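Local coordinates for protein purine nucleosidase, (IunH-1) (PDB 3T8J) that is a member of the nucleosidase family that binds a sodium ion in this structure and assembles from four copies of one chain, at residues I38-E43 with V60-N65; L68-I73 with I267-T272; G155-V160 with N164-P169. All blocks are in the same frame, centred on the assembly; numbering follows the deposited sequence. Where two conformers were deposited one is given.

The three contacts lie in loops and helix ends that connect the strands of a mixed sheet. Interaction 1 comes first along the chain, within the beta-alpha-beta unit of strand 27-33, helix 40-53 and strand 60-62, and closes before interaction 2 opens. Interaction 2 joins the loop 68-73 to the turn 267-272, nearly 200 residues later, and interaction 3 is nested inside that long span. The centres of interactions 2 and 3 are about 7 Å apart, and Arg269 of interaction 2 hydrogen-bonds the carbonyl of Trp166 in interaction 3; the centre of interaction 1 is about 19 Å from both. Interactions 2 and 3 also touch the second subunit, so together they link the helix 163-167 region to a subunit interface.

Interaction 1 (I38-E43 with V60-N65); sequences ISYEQE and VYPGAN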
loop_
_atom_site.group_PDB
_atom_site.type_symbol
_atom_site.label_atom_id
_atom_site.label_comp_id
_atom_site.label_asym_id
_atom_site.label_seq_id
_atom_site.Cartn_x
_atom_site.Cartn_y
_atom_site.Cartn_z
ATOM N N ILE A 38 -9.068 -11.401 24.735
ATOM C CA ILE A 38 -9.587 -12.790 24.831
ATOM C C ILE A 38 -10.993 -12.889 24.223
ATOM O O ILE A 38 -11.572 -11.885 23.794
ATOM C CB ILE A 38 -9.592 -13.312 26.295
ATOM C CG1 ILE A 38 -10.657 -12.581 27.120
ATOM C CG2 ILE A 38 -8.207 -13.217 26.926
ATOM C CD1 ILE A 38 -10.944 -13.217 28.462
ATOM N N SER A 39 -11.574 -14.071 24.218
ATOM C CA SER A 39 -12.921 -14.261 23.690
ATOM C C SER A 39 -13.883 -13.200 24.232
ATOM O O SER A 39 -13.978 -12.958 25.447
ATOM C CB SER A 39 -13.427 -15.665 24.030
ATOM O OG SER A 39 -14.811 -15.679 24.315
ATOM N N TYR A 40 -14.596 -12.571 23.308
ATOM C CA TYR A 40 -15.460 -11.421 23.637
ATOM C C TYR A 40 -16.507 -11.746 24.718
ATOM O O TYR A 40 -16.689 -10.971 25.658
ATOM C CB TYR A 40 -16.114 -10.919 22.349
ATOM C CG TYR A 40 -17.222 -9.891 22.470
ATOM C CD1 TYR A 40 -16.954 -8.538 22.417
ATOM C CD2 TYR A 40 -18.545 -10.293 22.580
ATOM C CE1 TYR A 40 -18.004 -7.615 22.499
ATOM C CE2 TYR A 40 -19.587 -9.384 22.645
ATOM C CZ TYR A 40 -19.309 -8.056 22.594
ATOM O OH TYR A 40 -20.405 -7.183 22.627
ATOM N N GLU A 41 -17.182 -12.890 24.632
ATOM C CA GLU A 41 -18.236 -13.140 25.611
ATOM C C GLU A 41 -17.654 -13.359 27.031
ATOM O O GLU A 41 -18.283 -12.990 28.027
ATOM C CB GLU A 41 -19.136 -14.304 25.187
ATOM C CG GLU A 41 -19.810 -14.144 23.827
ATOM C CD GLU A 41 -20.893 -13.060 23.790
ATOM O OE1 GLU A 41 -21.437 -12.697 24.854
ATOM O OE2 GLU A 41 -21.215 -12.579 22.680
ATOM N N GLN A 42 -16.424 -13.871 27.127
ATOM C CA GLN A 42 -15.761 -13.976 28.413
ATOM C C GLN A 42 -15.333 -12.595 28.936
ATOM O O GLN A 42 -15.326 -12.353 30.152
ATOM C CB GLN A 42 -14.579 -14.956 28.386
ATOM C CG GLN A 42 -13.951 -15.233 29.765
ATOM C CD GLN A 42 -14.933 -15.849 30.771
ATOM O OE1 GLN A 42 -15.621 -16.841 30.452
ATOM N NE2 GLN A 42 -15.009 -15.292 31.975
ATOM N N GLU A 43 -14.976 -11.701 28.028
ATOM C CA GLU A 43 -14.655 -10.317 28.449
ATOM C C GLU A 43 -15.833 -9.644 29.129
ATOM O O GLU A 43 -15.654 -8.926 30.126
ATOM C CB GLU A 43 -14.181 -9.490 27.245
ATOM C CG GLU A 43 -12.873 -9.921 26.650
ATOM C CD GLU A 43 -12.464 -9.076 25.458
ATOM O OE1 GLU A 43 -13.366 -8.415 24.870
ATOM O OE2 GLU A 43 -11.264 -9.060 25.126
ATOM N N VAL A 60 -22.769 -2.489 32.398
ATOM C CA VAL A 60 -21.826 -3.026 31.432
ATOM C C VAL A 60 -22.513 -3.138 30.070
ATOM O O VAL A 60 -23.531 -3.823 29.918
ATOM C CB VAL A 60 -21.281 -4.421 31.871
ATOM C CG1 VAL A 60 -20.356 -4.996 30.823
ATOM C CG2 VAL A 60 -20.589 -4.273 33.252
ATOM N N TYR A 61 -21.989 -2.394 29.091
ATOM C CA TYR A 61 -22.536 -2.360 27.749
ATOM C C TYR A 61 -21.631 -3.101 26.765
ATOM O O TYR A 61 -20.523 -2.629 26.436
ATOM C CB TYR A 61 -22.693 -0.893 27.282
ATOM C CG TYR A 61 -23.658 -0.068 28.090
ATOM C CD1 TYR A 61 -25.015 -0.099 27.822
ATOM C CD2 TYR A 61 -23.215 0.786 29.120
ATOM C CE1 TYR A 61 -25.892 0.614 28.554
ATOM C CE2 TYR A 61 -24.109 1.535 29.853
ATOM C CZ TYR A 61 -25.453 1.453 29.575
ATOM O OH TYR A 61 -26.381 2.182 30.309
ATOM N N PRO A 62 -22.096 -4.256 26.259
ATOM C CA PRO A 62 -21.329 -4.921 25.226
ATOM C C PRO A 62 -21.285 -4.080 23.952
ATOM O O PRO A 62 -22.311 -3.576 23.499
ATOM C CB PRO A 62 -22.103 -6.239 25.011
ATOM C CG PRO A 62 -22.850 -6.451 26.322
ATOM C CD PRO A 62 -23.299 -5.032 26.618
ATOM N N GLY A 63 -20.103 -3.979 23.365
ATOM C CA GLY A 63 -19.923 -3.214 22.128
ATOM C C GLY A 63 -19.493 -4.082 20.963
ATOM O O GLY A 63 -19.958 -5.228 20.790
ATOM N N ALA A 64 -18.598 -3.554 20.141
ATOM C CA ALA A 64 -18.087 -4.285 18.988
ATOM C C ALA A 64 -17.422 -5.605 19.377
ATOM O O ALA A 64 -16.609 -5.616 20.292
ATOM C CB ALA A 64 -17.089 -3.418 18.211
ATOM N N ASN A 65 -17.709 -6.680 18.639
ATOM C CA ASN A 65 -16.999 -7.944 18.832
ATOM C C ASN A 65 -16.047 -8.294 17.716
ATOM O O ASN A 65 -15.514 -9.414 17.670
ATOM C CB ASN A 65 -17.958 -9.110 19.143
ATOM C CG ASN A 65 -18.723 -9.584 17.949
ATOM O OD1 ASN A 65 -18.823 -8.921 16.922
ATOM N ND2 ASN A 65 -19.303 -10.795 18.085
#
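In the beta-alpha-beta unit made by strand 27-33, helix 40-53 and strand 60-62, Tyr40 in the first turn of the helix reaches across to the chain leaving the second strand, residues Pro62 to Asn65. The evidence for a CH-pi contact is direct: Asn65 CB stands 3.4 Å from the centroid of the Tyr40 ring, only 10° off its normal, and so sits over the middle of one face. CB is the Asn65 side-chain atom that meets the ring; the amide beyond it is turned 73° from the ring plane, so it does not stack flat on it. Tyr40 CG is anti to the backbone N (chi1 170°), which carries the ring away from the helix and toward the 60-65 chain. At its far end the hydroxyl oxygen, Tyr40 OH, lies 2.7 Å from Gly63 O, a weak hydrogen bond. Pro62 CB is close to the same hydroxyl, 3.1 Å from Tyr40 OH, while Ala64 O approaches Tyr40 CE1 obliquely at 3.3 Å. Ser39 occupies the N-cap position of the helix, just before Tyr40. Behind the contact, Val60 packs on Leu48 and Leu51 of helix 40-53 and on Ile33, and Tyr61 forms backbone hydrogen bonds with Val31 and Ile33, which ties strand 60-62 to strand 27-33.

Interaction 2 (L68-I73 with I267-T272); sequences LLKNYI and ITRGMT
Arg269 and Lys70 run antiparallel alongside one another, and the arginine ends on the backbone carbonyl of Asn71. Its chain is extended from CG to NE, with CG anti to the backbone N, which carries the guanidinium across to the 68-73 loop. There NH1 and NH2 both point at the one oxygen: Arg269 NH2 lies 2.8 Å and Arg269 NH1 3.0 Å from Asn71 O. The acceptor is only 3° out of the guanidinium plane, whereas the N-H...O angles of 151° and 138° show that neither bond is straight, as sharing a single acceptor would require. This paired grip fixes the rotation of the planar group.

Lys70 covers one guanidinium face. Its CB stands 3.4 Å above the plane, offset toward the rim, and its CD comes within 3.9 Å of Arg269 NE, so aliphatic carbons rather than the amine meet the arginine. The chain then bends at chi4, leaving Lys70 NZ 6.2 Å from Arg269 NE; the amine instead forms a salt bridge with Asp170 and a hydrogen bond to Asn263 O. The carboxylate of Asp170 probably offsets much of the nearness of the two positive groups. Tyr72 CB makes a looser, oblique approach, 4.3 Å from Arg269 NH2.

Arg269 is the second residue of a type II beta turn, Thr268 to Met271, that precedes strand 272-275. Its guanidinium also hydrogen-bonds Trp166 O and makes a cation-pi contact with the Trp166 ring. The arginine therefore joins the turn before strand 272-275 to the 68-73 loop and helix 163-167, while Lys70 rests on Pro169 at the start of helix 169-177.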
loop_
_atom_site.group_PDB
_atom_site.type_symbol
_atom_site.label_atom_id
_atom_site.label_comp_id
_atom_site.label_asym_id
_atom_site.label_seq_id
_atom_site.Cartn_x
_atom_site.Cartn_y
_atom_site.Cartn_z
ATOM N N LEU A 68 -13.648 -2.825 12.788
ATOM C CA LEU A 68 -14.474 -2.303 11.715
ATOM C C LEU A 68 -14.292 -3.033 10.390
ATOM O O LEU A 68 -15.273 -3.342 9.716
ATOM C CB LEU A 68 -14.190 -0.809 11.536
ATOM C CG LEU A 68 -14.399 0.120 12.724
ATOM C CD1 LEU A 68 -13.952 1.564 12.363
ATOM C CD2 LEU A 68 -15.834 0.134 13.201
ATOM N N LEU A 69 -13.037 -3.284 10.012
ATOM C CA LEU A 69 -12.662 -3.828 8.690
ATOM C C LEU A 69 -11.739 -5.053 8.751
ATOM O O LEU A 69 -11.876 -6.008 7.950
ATOM C CB LEU A 69 -11.949 -2.736 7.871
ATOM C CG LEU A 69 -12.793 -1.622 7.289
ATOM C CD1 LEU A 69 -12.161 -0.269 7.534
ATOM C CD2 LEU A 69 -13.071 -1.858 5.791
ATOM N N LYS A 70 -10.767 -5.027 9.637
ATOM C CA LYS A 70 -9.691 -6.000 9.575
ATOM C C LYS A 70 -9.978 -7.252 10.389
ATOM O O LYS A 70 -10.802 -7.237 11.288
ATOM C CB LYS A 70 -8.401 -5.362 10.038
ATOM C CG LYS A 70 -8.018 -4.253 9.005
ATOM C CD LYS A 70 -6.684 -3.729 9.136
ATOM C CE LYS A 70 -6.294 -2.818 7.971
ATOM N NZ LYS A 70 -7.305 -1.764 7.497
ATOM N N ASN A 71 -9.271 -8.303 10.050
ATOM C CA ASN A 71 -9.226 -9.457 10.943
ATOM C C ASN A 71 -8.278 -9.166 12.092
ATOM O O ASN A 71 -7.404 -8.287 11.974
ATOM C CB ASN A 71 -8.767 -10.673 10.142
ATOM C CG ASN A 71 -9.818 -11.118 9.120
ATOM O OD1 ASN A 71 -11.025 -11.029 9.372
ATOM N ND2 ASN A 71 -9.362 -11.603 7.980
ATOM N N TYR A 72 -8.403 -9.907 13.197
ATOM C CA TYR A 72 -7.515 -9.758 14.337
ATOM C C TYR A 72 -7.309 -11.149 14.961
ATOM O O TYR A 72 -7.907 -12.115 14.505
ATOM C CB TYR A 72 -8.056 -8.716 15.352
ATOM C CG TYR A 72 -9.103 -9.256 16.280
ATOM C CD1 TYR A 72 -8.827 -9.436 17.628
ATOM C CD2 TYR A 72 -10.360 -9.642 15.820
ATOM C CE1 TYR A 72 -9.767 -9.960 18.505
ATOM C CE2 TYR A 72 -11.306 -10.185 16.697
ATOM C CZ TYR A 72 -11.007 -10.361 18.038
ATOM O OH TYR A 72 -11.941 -10.950 18.904
ATOM N N ILE A 73 -6.424 -11.226 15.948
ATOM C CA ILE A 73 -6.286 -12.441 16.773
ATOM C C ILE A 73 -6.454 -12.077 18.235
ATOM O O ILE A 73 -5.999 -11.001 18.684
ATOM C CB ILE A 73 -4.941 -13.151 16.544
ATOM C CG1 ILE A 73 -3.753 -12.250 16.868
ATOM C CG2 ILE A 73 -4.833 -13.622 15.080
ATOM C CD1 ILE A 73 -2.407 -12.979 16.954
ATOM N N ILE A 267 2.879 -4.927 6.364
ATOM C CA ILE A 267 3.681 -5.270 7.518
ATOM C C ILE A 267 3.682 -4.210 8.659
ATOM O O ILE A 267 3.864 -4.545 9.816
ATOM C CB ILE A 267 5.120 -5.612 7.046
ATOM C CG1 ILE A 267 5.806 -6.482 8.071
ATOM C CG2 ILE A 267 5.904 -4.368 6.655
ATOM C CD1 ILE A 267 7.054 -7.153 7.510
ATOM N N THR A 268 3.485 -2.933 8.295
ATOM C CA THR A 268 3.482 -1.799 9.197
ATOM C C THR A 268 2.106 -1.533 9.833
ATOM O O THR A 268 1.936 -0.565 10.585
ATOM C CB THR A 268 3.922 -0.532 8.420
ATOM O OG1 THR A 268 3.191 -0.498 7.191
ATOM C CG2 THR A 268 5.434 -0.562 8.154
ATOM N N ARG A 269 1.128 -2.414 9.582
ATOM C CA ARG A 269 -0.197 -2.281 10.169
ATOM C C ARG A 269 -0.117 -1.951 11.651
ATOM O O ARG A 269 0.570 -2.637 12.414
ATOM C CB ARG A 269 -0.998 -3.583 9.996
ATOM C CG ARG A 269 -2.323 -3.608 10.755
ATOM C CD ARG A 269 -3.077 -4.940 10.644
ATOM N NE ARG A 269 -4.100 -5.080 11.668
ATOM C CZ ARG A 269 -4.992 -6.060 11.721
ATOM N NH1 ARG A 269 -5.023 -6.950 10.747
ATOM N NH2 ARG A 269 -5.871 -6.121 12.718
ATOM N N GLY A 270 -0.869 -0.937 12.070
ATOM C CA GLY A 270 -0.979 -0.620 13.482
ATOM C C GLY A 270 0.103 0.231 14.087
ATOM O O GLY A 270 -0.001 0.587 15.263
ATOM N N MET A 271 1.111 0.605 13.299
ATOM C CA MET A 271 2.145 1.504 13.803
ATOM C C MET A 271 1.597 2.888 14.108
ATOM O O MET A 271 0.670 3.378 13.446
ATOM C CB MET A 271 3.316 1.653 12.826
ATOM C CG MET A 271 4.174 0.391 12.686
ATOM S SD MET A 271 5.709 0.630 11.794
ATOM C CE MET A 271 6.638 1.447 13.025
ATOM N N THR A 272 2.126 3.451 15.179
ATOM C CA THR A 272 1.934 4.888 15.518
ATOM C C THR A 272 3.208 5.634 15.104
ATOM O O THR A 272 4.275 5.487 15.727
ATOM C CB THR A 272 1.669 5.067 17.019
ATOM O OG1 THR A 272 2.713 4.424 17.765
ATOM C CG2 THR A 272 0.311 4.478 17.432
#

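Interaction 3 (G155-V160 with N164-P169); sequences GNITPV and NIWVDP
Apolar and CH-pi contacts account for the meeting of Ile157 with Trp166. Ile157 CG1 stands 4.0 Å from the centroid of the six-membered ring of Trp166, 20° off the normal, so it lies over the face, offset toward the rim. The other branch, Ile157 CG2, presses on the root of the indole at 3.5 Å from Trp166 CB. With CG1 anti to the backbone N (chi1 -172°), both isoleucine branches lie on the same side of the indole plane, CG1 above the six-membered ring and CG2 near Trp166 CG and CB. Thr158 adds its methyl, with CG2 3.7 Å from Trp166 NE1, approaching obliquely.

No hydrogen bond crosses between the segments; the polar bonds shape the loop instead. Thr158 OG1 accepts from Val160 N at 3.2 Å, an ST turn, and Gly155 N bonds to Pro159 O.

The loop 155-160, which follows strand 141-147, also faces the second subunit, where Thr281 of that chain hydrogen-bonds Ile157 O. Trp166 projects from helix 163-167, whose Ile165 packs on Ile261 of strand 251-261; Asp168 then caps the start of helix 169-177 through Ala171 N.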
loop_
_atom_site.group_PDB
_atom_site.type_symbol
_atom_site.label_atom_id
_atom_site.label_comp_id
_atom_site.label_asym_id
_atom_site.label_seq_id
_atom_site.Cartn_x
_atom_site.Cartn_y
_atom_site.Cartn_z
ATOM N N GLY A 155 7.220 -2.932 19.467
ATOM C CA GLY A 155 5.850 -3.392 19.602
ATOM C C GLY A 155 5.747 -4.690 20.408
ATOM O O GLY A 155 6.748 -5.302 20.759
ATOM N N ASN A 156 4.517 -5.068 20.691
ATOM C CA ASN A 156 4.232 -6.355 21.358
ATOM C C ASN A 156 3.527 -7.370 20.462
ATOM O O ASN A 156 3.988 -8.513 20.331
ATOM C CB ASN A 156 3.540 -6.174 22.723
ATOM C CG ASN A 156 2.200 -5.435 22.696
ATOM O OD1 ASN A 156 1.758 -4.903 21.682
ATOM N ND2 ASN A 156 1.534 -5.406 23.857
ATOM N N ILE A 157 2.452 -6.965 19.794
ATOM C CA ILE A 157 1.711 -7.902 18.942
ATOM C C ILE A 157 2.489 -8.223 17.663
ATOM O O ILE A 157 2.462 -9.361 17.202
ATOM C CB ILE A 157 0.268 -7.389 18.643
ATOM C CG1 ILE A 157 -0.553 -8.464 17.920
ATOM C CG2 ILE A 157 0.263 -6.027 17.880
ATOM C CD1 ILE A 157 -0.752 -9.787 18.677
ATOM N N THR A 158 3.151 -7.234 17.081
ATOM C CA THR A 158 4.134 -7.428 16.017
ATOM C C THR A 158 5.430 -6.775 16.493
ATOM O O THR A 158 5.433 -6.051 17.509
ATOM C CB THR A 158 3.713 -6.865 14.663
ATOM O OG1 THR A 158 3.946 -5.429 14.675
ATOM C CG2 THR A 158 2.265 -7.139 14.333
ATOM N N PRO A 159 6.534 -6.988 15.772
ATOM C CA PRO A 159 7.767 -6.331 16.198
ATOM C C PRO A 159 7.669 -4.796 16.335
ATOM O O PRO A 159 8.370 -4.212 17.151
ATOM C CB PRO A 159 8.744 -6.695 15.099
ATOM C CG PRO A 159 8.280 -8.031 14.630
ATOM C CD PRO A 159 6.779 -7.945 14.682
ATOM N N VAL A 160 6.788 -4.170 15.559
ATOM C CA VAL A 160 6.751 -2.706 15.499
ATOM C C VAL A 160 5.434 -2.034 15.932
ATOM O O VAL A 160 5.392 -0.792 15.982
ATOM C CB VAL A 160 7.125 -2.209 14.074
ATOM C CG1 VAL A 160 8.592 -2.537 13.732
ATOM C CG2 VAL A 160 6.201 -2.764 13.016
ATOM N N ASN A 164 -3.447 -2.708 21.021
ATOM C CA ASN A 164 -4.733 -1.977 20.952
ATOM C C ASN A 164 -4.906 -1.273 19.603
ATOM O O ASN A 164 -5.978 -1.339 18.996
ATOM C CB ASN A 164 -4.854 -0.949 22.075
ATOM C CG ASN A 164 -5.070 -1.588 23.425
ATOM O OD1 ASN A 164 -5.459 -2.761 23.517
ATOM N ND2 ASN A 164 -4.840 -0.814 24.513
ATOM N N ILE A 165 -3.847 -0.612 19.130
ATOM C CA ILE A 165 -3.917 0.078 17.836
ATOM C C ILE A 165 -3.965 -0.925 16.682
ATOM O O ILE A 165 -4.755 -0.782 15.735
ATOM C CB ILE A 165 -2.738 1.057 17.650
ATOM C CG1 ILE A 165 -2.634 2.032 18.836
ATOM C CG2 ILE A 165 -2.838 1.845 16.290
ATOM C CD1 ILE A 165 -3.878 2.906 19.045
ATOM N N TRP A 166 -3.131 -1.977 16.751
ATOM C CA TRP A 166 -3.076 -2.993 15.695
ATOM C C TRP A 166 -4.439 -3.731 15.488
ATOM O O TRP A 166 -4.806 -4.045 14.352
ATOM C CB TRP A 166 -1.970 -4.026 16.039
ATOM C CG TRP A 166 -1.852 -5.138 15.052
ATOM C CD1 TRP A 166 -1.066 -5.188 13.920
ATOM C CD2 TRP A 166 -2.537 -6.398 15.107
ATOM N NE1 TRP A 166 -1.244 -6.380 13.254
ATOM C CE2 TRP A 166 -2.152 -7.137 13.962
ATOM C CE3 TRP A 166 -3.465 -6.964 15.999
ATOM C CZ2 TRP A 166 -2.645 -8.409 13.703
ATOM C CZ3 TRP A 166 -3.944 -8.228 15.731
ATOM C CH2 TRP A 166 -3.538 -8.932 14.590
ATOM N N VAL A 167 -5.154 -4.022 16.566
ATOM C CA VAL A 167 -6.429 -4.790 16.466
ATOM C C VAL A 167 -7.407 -4.091 15.534
ATOM O O VAL A 167 -8.028 -4.706 14.662
ATOM C CB VAL A 167 -7.047 -5.055 17.839
ATOM C CG1 VAL A 167 -8.541 -5.442 17.731
ATOM C CG2 VAL A 167 -6.253 -6.156 18.603
ATOM N N ASP A 168 -7.495 -2.764 15.698
ATOM C CA ASP A 168 -8.409 -1.954 14.889
ATOM C C ASP A 168 -7.769 -0.620 14.537
ATOM O O ASP A 168 -8.057 0.394 15.165
ATOM C CB ASP A 168 -9.788 -1.799 15.520
ATOM C CG ASP A 168 -10.831 -1.301 14.523
ATOM O OD1 ASP A 168 -10.441 -0.843 13.422
ATOM O OD2 ASP A 168 -12.052 -1.365 14.819
ATOM N N PRO A 169 -6.904 -0.642 13.518
ATOM C CA PRO A 169 -6.178 0.610 13.201
ATOM C C PRO A 169 -7.052 1.596 12.476
ATOM O O PRO A 169 -6.764 2.797 12.482
ATOM C CB PRO A 169 -5.015 0.125 12.341
ATOM C CG PRO A 169 -5.527 -1.111 11.693
ATOM C CD PRO A 169 -6.452 -1.776 12.687
#